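Local structure of platelet aggregation factor Sm-hPAF (Streptococcus mitis, 4GWI) at residues Val70-Arg75 with Ser85-Val90; Lys16-Ser21 with Arg31-Asn36; Ser45-Asn50 with Ala55-Asp60. The protein binds fucosylated Lewis glycans through this F-type lectin domain of a cytolysin that probably forms pores in cholesterol-containing host membranes. The protein carries 2 engineered substitutions. One frame throughout, in Å; residues are numbered along the deposited sequence.

Interaction 1 of 3, residues Val70-Arg75 with Ser85-Val90; sequences VKLYNR and SNFDVV. With FUC (alpha-L-fucopyranose), chain B.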
loop_
_atom_site.group_PDB
_atom_site.type_symbol
_atom_site.label_atom_id
_atom_site.label_comp_id
_atom_site.label_asym_id
_atom_site.label_seq_id
_atom_site.Cartn_x
_atom_site.Cartn_y
_atom_site.Cartn_z
ATOM N N VAL A 70 6.453 5.049 3.933
ATOM C CA VAL A 70 5.578 4.337 2.937
ATOM C C VAL A 70 4.513 5.375 2.545
ATOM O O VAL A 70 3.907 6.003 3.373
ATOM C CB VAL A 70 4.866 3.136 3.583
ATOM C CG1 VAL A 70 3.832 2.487 2.577
ATOM C CG2 VAL A 70 5.951 2.077 3.969
ATOM N N LYS A 71 4.341 5.573 1.199
ATOM C CA LYS A 71 3.365 6.588 0.742
ATOM C C LYS A 71 2.267 5.839 -0.045
ATOM O O LYS A 71 2.615 5.065 -0.916
ATOM C CB LYS A 71 4.066 7.573 -0.216
ATOM C CG LYS A 71 3.196 8.769 -0.456
ATOM C CD LYS A 71 4.108 9.932 -0.986
ATOM C CE LYS A 71 3.136 11.047 -1.400
ATOM N NZ LYS A 71 3.996 12.018 -2.176
ATOM N N LEU A 72 1.034 6.049 0.354
ATOM C CA LEU A 72 -0.095 5.357 -0.303
ATOM C C LEU A 72 -0.754 6.484 -1.182
ATOM O O LEU A 72 -1.040 7.572 -0.713
ATOM C CB LEU A 72 -1.169 4.931 0.696
ATOM C CG LEU A 72 -0.678 3.948 1.786
ATOM C CD1 LEU A 72 -1.940 3.400 2.443
ATOM C CD2 LEU A 72 0.239 2.806 1.356
ATOM N N TYR A 73 -1.162 6.060 -2.360
ATOM C CA TYR A 73 -1.962 6.952 -3.250
ATOM C C TYR A 73 -3.264 6.284 -3.490
ATOM O O TYR A 73 -3.311 5.127 -3.961
ATOM C CB TYR A 73 -1.239 7.141 -4.579
ATOM C CG TYR A 73 0.096 7.849 -4.490
ATOM C CD1 TYR A 73 0.181 9.171 -4.923
ATOM C CD2 TYR A 73 1.251 7.211 -3.978
ATOM C CE1 TYR A 73 1.400 9.815 -4.865
ATOM C CE2 TYR A 73 2.477 7.879 -3.899
ATOM C CZ TYR A 73 2.509 9.183 -4.354
ATOM O OH TYR A 73 3.714 9.833 -4.364
ATOM N N ASN A 74 -4.351 6.958 -3.120
ATOM C CA ASN A 74 -5.685 6.381 -3.168
ATOM C C ASN A 74 -6.285 6.382 -4.569
ATOM O O ASN A 74 -5.841 7.159 -5.405
ATOM C CB ASN A 74 -6.618 7.176 -2.195
ATOM C CG ASN A 74 -7.820 6.384 -1.764
ATOM O OD1 ASN A 74 -8.051 5.233 -2.148
ATOM N ND2 ASN A 74 -8.683 7.066 -0.974
ATOM N N ARG A 75 -7.295 5.528 -4.785
ATOM C CA ARG A 75 -8.139 5.696 -5.994
ATOM C C ARG A 75 -8.855 7.038 -5.917
ATOM O O ARG A 75 -9.285 7.444 -4.838
ATOM C CB ARG A 75 -9.112 4.552 -5.995
ATOM C CG ARG A 75 -9.978 4.604 -7.261
ATOM C CD ARG A 75 -10.938 3.423 -7.265
ATOM N NE ARG A 75 -11.832 3.544 -8.452
ATOM C CZ ARG A 75 -12.806 2.674 -8.766
ATOM N NH1 ARG A 75 -13.046 1.548 -8.037
ATOM N NH2 ARG A 75 -13.533 2.946 -9.890
ATOM N N SER A 85 -10.214 3.212 4.156
ATOM C CA SER A 85 -10.499 3.745 5.512
ATOM C C SER A 85 -10.448 2.557 6.436
ATOM O O SER A 85 -10.641 1.398 6.046
ATOM C CB SER A 85 -11.860 4.513 5.508
ATOM O OG SER A 85 -12.825 3.547 5.296
ATOM N N ASN A 86 -10.169 2.844 7.728
ATOM C CA ASN A 86 -10.039 1.850 8.765
ATOM C C ASN A 86 -9.122 0.707 8.347
ATOM O O ASN A 86 -9.539 -0.425 8.129
ATOM C CB ASN A 86 -11.432 1.324 9.129
ATOM C CG ASN A 86 -11.421 0.459 10.400
ATOM O OD1 ASN A 86 -10.476 0.376 11.137
ATOM N ND2 ASN A 86 -12.512 -0.279 10.594
ATOM N N PHE A 87 -7.860 1.069 8.241
ATOM C CA PHE A 87 -6.890 0.124 7.729
ATOM C C PHE A 87 -5.579 0.239 8.467
ATOM O O PHE A 87 -5.273 1.262 9.101
ATOM C CB PHE A 87 -6.621 0.337 6.197
ATOM C CG PHE A 87 -6.038 1.680 5.844
ATOM C CD1 PHE A 87 -6.833 2.798 5.659
ATOM C CD2 PHE A 87 -4.638 1.835 5.747
ATOM C CE1 PHE A 87 -6.314 4.052 5.362
ATOM C CE2 PHE A 87 -4.136 3.057 5.453
ATOM C CZ PHE A 87 -4.905 4.151 5.196
ATOM N N ASP A 88 -4.774 -0.807 8.346
ATOM C CA ASP A 88 -3.411 -0.785 8.918
ATOM C C ASP A 88 -2.384 -0.812 7.794
ATOM O O ASP A 88 -2.621 -1.370 6.690
ATOM C CB ASP A 88 -3.108 -2.049 9.749
ATOM C CG ASP A 88 -3.899 -2.141 11.098
ATOM O OD1 ASP A 88 -4.055 -3.299 11.588
ATOM O OD2 ASP A 88 -4.373 -1.145 11.572
ATOM N N VAL A 89 -1.251 -0.202 8.039
ATOM C CA VAL A 89 -0.001 -0.387 7.191
ATOM C C VAL A 89 0.948 -1.173 8.064
ATOM O O VAL A 89 1.253 -0.758 9.224
ATOM C CB VAL A 89 0.572 0.963 6.775
ATOM C CG1 VAL A 89 1.833 0.795 5.887
ATOM C CG2 VAL A 89 -0.498 1.770 5.991
ATOM N N VAL A 90 1.452 -2.265 7.536
ATOM C CA VAL A 90 2.195 -3.254 8.326
ATOM C C VAL A 90 3.513 -3.494 7.642
ATOM O O VAL A 90 3.644 -3.584 6.388
ATOM C CB VAL A 90 1.440 -4.599 8.350
ATOM C CG1 VAL A 90 2.062 -5.521 9.397
ATOM C CG2 VAL A 90 -0.026 -4.369 8.731
HETATM C C1 FUC B . -16.857 1.774 -10.003
HETATM C C2 FUC B . -17.287 1.202 -8.664
HETATM C C3 FUC B . -17.385 -0.291 -8.720
HETATM C C4 FUC B . -16.030 -0.836 -9.116
HETATM C C5 FUC B . -15.679 -0.216 -10.452
HETATM C C6 FUC B . -14.352 -0.713 -10.975
HETATM O O2 FUC B . -18.548 1.749 -8.317
HETATM O O3 FUC B . -17.751 -0.756 -7.484
HETATM O O4 FUC B . -15.104 -0.501 -8.117
HETATM O O5 FUC B . -15.642 1.179 -10.370
#
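L72 and F87 meet at the centre of an apolar contact made of side chains alone, with three pairs of groups in range. The leucine comes from one direction and the phenylalanine from the other. CD1 of L72 lies 3.7 Å from CE2 of F87, an oblique approach to the ring. The same methyl is 4.2 Å from CG2 of V89, which itself sits at the edge of the F87 ring and in its plane. CD1 of L72 therefore fits into the angle between an aromatic ring and a valine branch. Two residues earlier in the strand, CG1 of V70 faces CG1 of V89 at 4.2 Å; in both valines this branch lies anti to the backbone N.

The polar interactions lie at the end of 70-75. R75, extended from CG to NE, presents the edge of its guanidinium to fucose: NH1 donates to O4 over 2.9 Å, and NH2 to O5 over 2.8 Å in a nearly straight bond (170°). A salt bridge from D77 to NE gives the group a second partner and would limit its rotation.

The strand axes are 10.0 Å apart at 141°, too far for backbone pairing. Strand 64-74 belongs to one sheet and strand 87-92 to the other, so the contact is interior filling of the beta-sandwich, continued by V125 and V127 of strand 124-129 and F117 of strand 112-117.

Interaction 2 of 3, residues Lys16-Ser21 with Arg31-Asn36; sequences KQASQS and RAVDGN. With CA (calcium ion), chain F; MG (magnesium ion), chain E.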
loop_
_atom_site.group_PDB
_atom_site.type_symbol
_atom_site.label_atom_id
_atom_site.label_comp_id
_atom_site.label_asym_id
_atom_site.label_seq_id
_atom_site.Cartn_x
_atom_site.Cartn_y
_atom_site.Cartn_z
ATOM N N LYS A 16 8.632 -4.248 -7.934
ATOM C CA LYS A 16 8.793 -5.464 -7.117
ATOM C C LYS A 16 7.584 -6.411 -7.180
ATOM O O LYS A 16 6.546 -6.040 -7.740
ATOM C CB LYS A 16 8.999 -4.986 -5.674
ATOM C CG LYS A 16 10.273 -4.165 -5.372
ATOM C CD LYS A 16 11.489 -5.103 -5.526
ATOM C CE LYS A 16 12.760 -4.359 -5.141
ATOM N NZ LYS A 16 13.068 -3.144 -5.916
ATOM N N GLN A 17 7.748 -7.648 -6.674
ATOM C CA GLN A 17 6.660 -8.586 -6.682
ATOM C C GLN A 17 5.558 -8.128 -5.736
ATOM O O GLN A 17 5.834 -7.695 -4.599
ATOM C CB GLN A 17 7.215 -9.902 -6.190
ATOM C CG GLN A 17 6.185 -11.022 -6.354
ATOM C CD GLN A 17 6.823 -12.329 -5.795
ATOM O OE1 GLN A 17 7.517 -12.294 -4.707
ATOM N NE2 GLN A 17 6.472 -13.439 -6.375
ATOM N N ALA A 18 4.340 -8.124 -6.162
ATOM C CA ALA A 18 3.179 -7.654 -5.339
ATOM C C ALA A 18 2.160 -8.723 -5.455
ATOM O O ALA A 18 2.015 -9.494 -6.438
ATOM C CB ALA A 18 2.632 -6.267 -5.811
ATOM N N SER A 19 1.330 -8.730 -4.424
ATOM C CA SER A 19 0.212 -9.731 -4.372
ATOM C C SER A 19 -0.908 -9.110 -3.528
ATOM O O SER A 19 -0.749 -8.107 -2.859
ATOM C CB SER A 19 0.617 -11.093 -3.764
ATOM O OG SER A 19 1.063 -10.915 -2.451
ATOM N N GLN A 20 -2.093 -9.735 -3.605
ATOM C CA GLN A 20 -3.199 -9.194 -2.814
ATOM C C GLN A 20 -4.204 -10.369 -2.563
ATOM O O GLN A 20 -4.089 -11.476 -3.150
ATOM C CB GLN A 20 -3.839 -7.954 -3.560
ATOM C CG GLN A 20 -4.416 -8.371 -4.938
ATOM C CD GLN A 20 -4.785 -7.175 -5.767
ATOM O OE1 GLN A 20 -4.511 -6.035 -5.400
ATOM N NE2 GLN A 20 -5.393 -7.438 -6.956
ATOM N N SER A 21 -5.123 -10.072 -1.682
ATOM C CA SER A 21 -6.074 -11.136 -1.231
ATOM C C SER A 21 -6.950 -11.717 -2.305
ATOM O O SER A 21 -7.240 -12.933 -2.212
ATOM C CB SER A 21 -6.899 -10.524 -0.031
ATOM O OG SER A 21 -7.563 -9.355 -0.415
ATOM N N ARG A 31 -0.329 -3.232 -10.275
ATOM C CA ARG A 31 -0.606 -1.799 -10.645
ATOM C C ARG A 31 -0.220 -0.813 -9.591
ATOM O O ARG A 31 -0.086 0.415 -9.836
ATOM C CB ARG A 31 -2.086 -1.663 -10.963
ATOM C CG ARG A 31 -2.437 -2.389 -12.260
ATOM C CD ARG A 31 -3.961 -2.313 -12.427
ATOM N NE ARG A 31 -4.279 -2.996 -13.730
ATOM C CZ ARG A 31 -5.504 -2.884 -14.279
ATOM N NH1 ARG A 31 -5.728 -3.451 -15.517
ATOM N NH2 ARG A 31 -6.517 -2.250 -13.649
ATOM N N ALA A 32 -0.030 -1.241 -8.313
ATOM C CA ALA A 32 0.359 -0.276 -7.287
ATOM C C ALA A 32 1.880 -0.108 -7.185
ATOM O O ALA A 32 2.321 0.728 -6.417
ATOM C CB ALA A 32 -0.217 -0.752 -5.862
ATOM N N VAL A 33 2.607 -0.881 -8.004
ATOM C CA VAL A 33 4.081 -0.671 -8.041
ATOM C C VAL A 33 4.588 -0.506 -9.491
ATOM O O VAL A 33 5.759 -0.765 -9.816
ATOM C CB VAL A 33 4.866 -1.816 -7.290
ATOM C CG1 VAL A 33 4.546 -1.679 -5.775
ATOM C CG2 VAL A 33 4.513 -3.182 -7.889
ATOM N N ASP A 34 3.706 0.067 -10.318
ATOM C CA ASP A 34 4.090 0.206 -11.725
ATOM C C ASP A 34 4.663 1.582 -12.022
ATOM O O ASP A 34 4.895 1.842 -13.259
ATOM C CB ASP A 34 2.863 -0.096 -12.646
ATOM C CG ASP A 34 1.742 0.917 -12.483
ATOM O OD1 ASP A 34 1.760 1.818 -11.673
ATOM O OD2 ASP A 34 0.759 0.763 -13.296
ATOM N N GLY A 35 4.893 2.448 -11.047
ATOM C CA GLY A 35 5.528 3.735 -11.300
ATOM C C GLY A 35 4.578 4.721 -11.859
ATOM O O GLY A 35 5.033 5.783 -12.408
ATOM N N ASN A 36 3.264 4.559 -11.648
ATOM C CA ASN A 36 2.260 5.497 -12.149
ATOM C C ASN A 36 1.248 5.759 -11.082
ATOM O O ASN A 36 0.475 4.792 -10.692
ATOM C CB ASN A 36 1.604 4.816 -13.373
ATOM C CG ASN A 36 0.616 5.761 -14.069
ATOM O OD1 ASN A 36 0.257 6.807 -13.547
ATOM N ND2 ASN A 36 0.139 5.285 -15.264
HETATM CA CA CA F . -0.108 2.619 -10.257
HETATM MG MG MG E . 8.073 -13.125 -2.543
HETATM O O HOH W 1 8.436 -14.213 -0.616
HETATM O O HOH W 2 6.362 -12.640 -1.996
HETATM O O HOH W 3 7.349 -15.009 -3.303
#
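A single methyl group, CG2 of V33, makes the whole contact with K16 and A18, although both segments also bind metals. It touches the carbonyl O of K16 at 3.5 Å and CB of A18 at 4.2 Å. The chi1 of -68° places CG2 between the backbone N and carbonyl carbon of V33, and from there it reaches across to K16 and A18. A backbone hydrogen bond between V33 and G15 ties the loop down beside this point.

The loop 31-36 curls round calcium. The carbonyl O of R31 binds the ion at 2.2 Å, OD1 of D34 at 2.5 Å and the carbonyl O of N36 at 2.3 Å; G35, with phi 79°, makes the bend between the last two. S45, A139 and E140 complete the site. On the strand, Q17 points away from the loop, and its extended chain brings OE1 to 2.4 Å from magnesium, which D60 and three waters also bind.

Three ligands from six consecutive residues grip the calcium, consistent with the ion stabilising the loop that carries V33. The touching surfaces give only van der Waals contact, a methyl against a carbonyl oxygen and another methyl; the loop's stronger bonding is metal coordination, by two neutral carbonyls and one carboxylate.

Interaction 3 of 3, residues Ser45-Asn50 with Ala55-Asp60; sequences SVTHTN and AWWQVD. With CA (calcium ion), chain F; MG (magnesium ion), chain E; FUC (alpha-L-fucopyranose), chain B.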
loop_
_atom_site.group_PDB
_atom_site.type_symbol
_atom_site.label_atom_id
_atom_site.label_comp_id
_atom_site.label_asym_id
_atom_site.label_seq_id
_atom_site.Cartn_x
_atom_site.Cartn_y
_atom_site.Cartn_z
ATOM N N SER A 45 -4.124 1.877 -13.738
ATOM C CA SER A 45 -2.934 1.836 -12.852
ATOM C C SER A 45 -3.396 1.745 -11.383
ATOM O O SER A 45 -2.601 2.081 -10.484
ATOM C CB SER A 45 -2.029 3.079 -13.101
ATOM O OG SER A 45 -0.711 2.771 -12.527
ATOM N N VAL A 46 -4.635 1.249 -11.157
ATOM C CA VAL A 46 -5.155 1.142 -9.775
ATOM C C VAL A 46 -5.557 -0.312 -9.563
ATOM O O VAL A 46 -6.146 -0.966 -10.441
ATOM C CB VAL A 46 -6.408 2.061 -9.584
ATOM C CG1 VAL A 46 -7.006 1.915 -8.177
ATOM C CG2 VAL A 46 -6.074 3.578 -9.923
ATOM N N THR A 47 -5.236 -0.813 -8.353
ATOM C CA THR A 47 -5.547 -2.247 -8.079
ATOM C C THR A 47 -7.017 -2.373 -7.622
ATOM O O THR A 47 -7.705 -1.357 -7.376
ATOM C CB THR A 47 -4.717 -2.742 -6.887
ATOM O OG1 THR A 47 -5.076 -2.054 -5.658
ATOM C CG2 THR A 47 -3.185 -2.470 -7.028
ATOM N N HIS A 48 -7.448 -3.650 -7.498
ATOM C CA HIS A 48 -8.844 -3.870 -6.959
ATOM C C HIS A 48 -8.958 -5.294 -6.533
ATOM O O HIS A 48 -8.665 -6.221 -7.317
ATOM C CB HIS A 48 -9.851 -3.626 -8.157
ATOM C CG HIS A 48 -11.230 -3.247 -7.736
ATOM N ND1 HIS A 48 -12.005 -3.977 -6.846
ATOM C CD2 HIS A 48 -12.002 -2.182 -8.191
ATOM C CE1 HIS A 48 -13.221 -3.347 -6.739
ATOM N NE2 HIS A 48 -13.217 -2.251 -7.541
ATOM N N THR A 49 -9.351 -5.490 -5.260
ATOM C CA THR A 49 -9.650 -6.860 -4.823
ATOM C C THR A 49 -11.185 -7.114 -4.927
ATOM O O THR A 49 -11.948 -6.211 -5.313
ATOM C CB THR A 49 -9.282 -7.092 -3.370
ATOM O OG1 THR A 49 -10.086 -6.268 -2.505
ATOM C CG2 THR A 49 -7.786 -6.653 -3.029
ATOM N N ASN A 50 -11.554 -8.356 -4.587
ATOM C CA ASN A 50 -12.997 -8.564 -4.453
ATOM C C ASN A 50 -13.505 -7.708 -3.293
ATOM O O ASN A 50 -12.795 -7.267 -2.420
ATOM C CB ASN A 50 -13.211 -10.020 -4.109
ATOM C CG ASN A 50 -12.840 -10.976 -5.240
ATOM O OD1 ASN A 50 -12.877 -10.605 -6.410
ATOM N ND2 ASN A 50 -12.674 -12.256 -4.890
ATOM N N ALA A 55 -9.687 -7.283 3.266
ATOM C CA ALA A 55 -8.863 -7.334 1.998
ATOM C C ALA A 55 -7.446 -6.786 2.337
ATOM O O ALA A 55 -7.274 -5.927 3.218
ATOM C CB ALA A 55 -9.534 -6.412 0.998
ATOM N N TRP A 56 -6.484 -7.273 1.561
ATOM C CA TRP A 56 -5.127 -6.777 1.799
ATOM C C TRP A 56 -4.324 -6.786 0.466
ATOM O O TRP A 56 -4.686 -7.465 -0.484
ATOM C CB TRP A 56 -4.376 -7.599 2.927
ATOM C CG TRP A 56 -4.267 -9.092 2.605
ATOM C CD1 TRP A 56 -5.163 -10.119 3.024
ATOM C CD2 TRP A 56 -3.366 -9.745 1.668
ATOM N NE1 TRP A 56 -4.765 -11.341 2.500
ATOM C CE2 TRP A 56 -3.699 -11.185 1.671
ATOM C CE3 TRP A 56 -2.226 -9.327 0.940
ATOM C CZ2 TRP A 56 -3.028 -12.115 0.829
ATOM C CZ3 TRP A 56 -1.560 -10.251 0.130
ATOM C CH2 TRP A 56 -1.958 -11.633 0.070
ATOM N N TRP A 57 -3.217 -6.040 0.512
ATOM C CA TRP A 57 -2.269 -5.976 -0.637
ATOM C C TRP A 57 -0.886 -5.963 -0.021
ATOM O O TRP A 57 -0.686 -5.424 1.102
ATOM C CB TRP A 57 -2.585 -4.632 -1.339
ATOM C CG TRP A 57 -1.567 -4.348 -2.429
ATOM C CD1 TRP A 57 -1.711 -4.641 -3.839
ATOM C CD2 TRP A 57 -0.284 -3.699 -2.279
ATOM N NE1 TRP A 57 -0.531 -4.221 -4.517
ATOM C CE2 TRP A 57 0.299 -3.652 -3.621
ATOM C CE3 TRP A 57 0.419 -3.155 -1.178
ATOM C CZ2 TRP A 57 1.576 -3.154 -3.843
ATOM C CZ3 TRP A 57 1.700 -2.639 -1.397
ATOM C CH2 TRP A 57 2.225 -2.579 -2.732
ATOM N N GLN A 58 0.122 -6.543 -0.699
ATOM C CA GLN A 58 1.471 -6.619 -0.135
ATOM C C GLN A 58 2.495 -6.453 -1.248
ATOM O O GLN A 58 2.255 -6.905 -2.395
ATOM C CB GLN A 58 1.632 -8.019 0.471
ATOM C CG GLN A 58 3.034 -8.232 1.069
ATOM C CD GLN A 58 3.008 -9.615 1.697
ATOM O OE1 GLN A 58 3.299 -10.606 1.016
ATOM N NE2 GLN A 58 2.561 -9.634 2.922
ATOM N N VAL A 59 3.631 -5.805 -0.921
ATOM C CA VAL A 59 4.781 -5.872 -1.843
ATOM C C VAL A 59 5.946 -6.548 -1.078
ATOM O O VAL A 59 6.176 -6.317 0.127
ATOM C CB VAL A 59 5.152 -4.465 -2.314
ATOM C CG1 VAL A 59 5.382 -3.480 -1.125
ATOM C CG2 VAL A 59 6.383 -4.536 -3.332
ATOM N N ASP A 60 6.664 -7.383 -1.840
ATOM C CA ASP A 60 7.942 -8.050 -1.350
ATOM C C ASP A 60 9.063 -7.198 -1.845
ATOM O O ASP A 60 9.336 -7.148 -3.100
ATOM C CB ASP A 60 7.963 -9.456 -1.908
ATOM C CG ASP A 60 9.174 -10.216 -1.467
ATOM O OD1 ASP A 60 10.019 -9.627 -0.826
ATOM O OD2 ASP A 60 9.228 -11.391 -1.903
HETATM CA CA CA F . -0.108 2.619 -10.257
HETATM MG MG MG E . 8.073 -13.125 -2.543
HETATM C C1 FUC B . -16.857 1.774 -10.003
HETATM C C2 FUC B . -17.287 1.202 -8.664
HETATM C C3 FUC B . -17.385 -0.291 -8.720
HETATM C C4 FUC B . -16.030 -0.836 -9.116
HETATM C C5 FUC B . -15.679 -0.216 -10.452
HETATM C C6 FUC B . -14.352 -0.713 -10.975
HETATM O O2 FUC B . -18.548 1.749 -8.317
HETATM O O3 FUC B . -17.751 -0.756 -7.484
HETATM O O4 FUC B . -15.104 -0.501 -8.117
HETATM O O5 FUC B . -15.642 1.179 -10.370
HETATM O O HOH W 1 8.436 -14.213 -0.616
HETATM O O HOH W 2 6.362 -12.640 -1.996
HETATM O O HOH W 3 7.349 -15.009 -3.303
#
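T49 and A55 form the tight end of this contact, where OG1 of the threonine lies 3.5 Å from CB of the alanine. With chi1 at 64°, OG1 sits between the backbone N and the carbonyl carbon, and the hydroxyl donates to the carbonyl O of N50 over 2.9 Å. The other branch, CG2, stands 4.1 Å from the carbonyl O of W56. Two residues earlier, T47 repeats the pattern: the T47 and W57 side chains cross at about a right angle, and CG2 of T47 lies 4.1 Å from NE1 of W57, approaching the ring obliquely. The polar ends are used elsewhere, OG1 of T47 bonding to the backbone N of L138 and NE1 of W57 having its partner at A29. W57 also packs on L138 and V141; T47, T49, A55 and W57 are all buried.

The looser side belongs to W56, whose CB points away from the loop. Its indole is partly exposed and packs on S19 of strand 17-20, while only its backbone carbonyl comes near T49.

Between the two threonines, H48 turns outward to the sugar. ND1 donates to the carbonyl O of T49 over 2.7 Å with an angle of 156°, and this oxygen lies in the ring plane. At its other nitrogen, NE2 is 2.6 Å from O4 of fucose, in the ring plane and nearly straight at 169°. S45 clasps calcium through OG at 2.4 Å and its carbonyl O, whereas D60, at the far end of the segment, binds magnesium through OD2.

The bond from ND1 would hold the imidazole in the rotation that directs NE2 at O4. Alternation along 47-49 thus gives one face of the loop to the core and the other to glycan recognition, consistent with an F-type lectin site.

In the fold
Interactions 1 and 3 converge on the fucose, whose O4 is hydrogen-bonded by both R75 and H48; R83 adds a further hydrogen bond to the sugar, giving the histidine and two arginines of an F-type lectin site. NH1 of R75 and NE2 of H48 pack 3.8 Å apart. Nearer the backbone, CB of R75 packs on CG1 of V46 at 4.0 Å. Interactions 2 and 3, with centres 7 Å apart, share both metals; a probable hydrogen bond joins OD2 of D34 to OG of S45 (2.6 Å), and strands 17-20 and 56-61 are sheet neighbours. Interaction 2 does not touch interaction 1, whose centre is 14 Å away. The calcium-bound loops thus connect to the sugar pocket through 45-50.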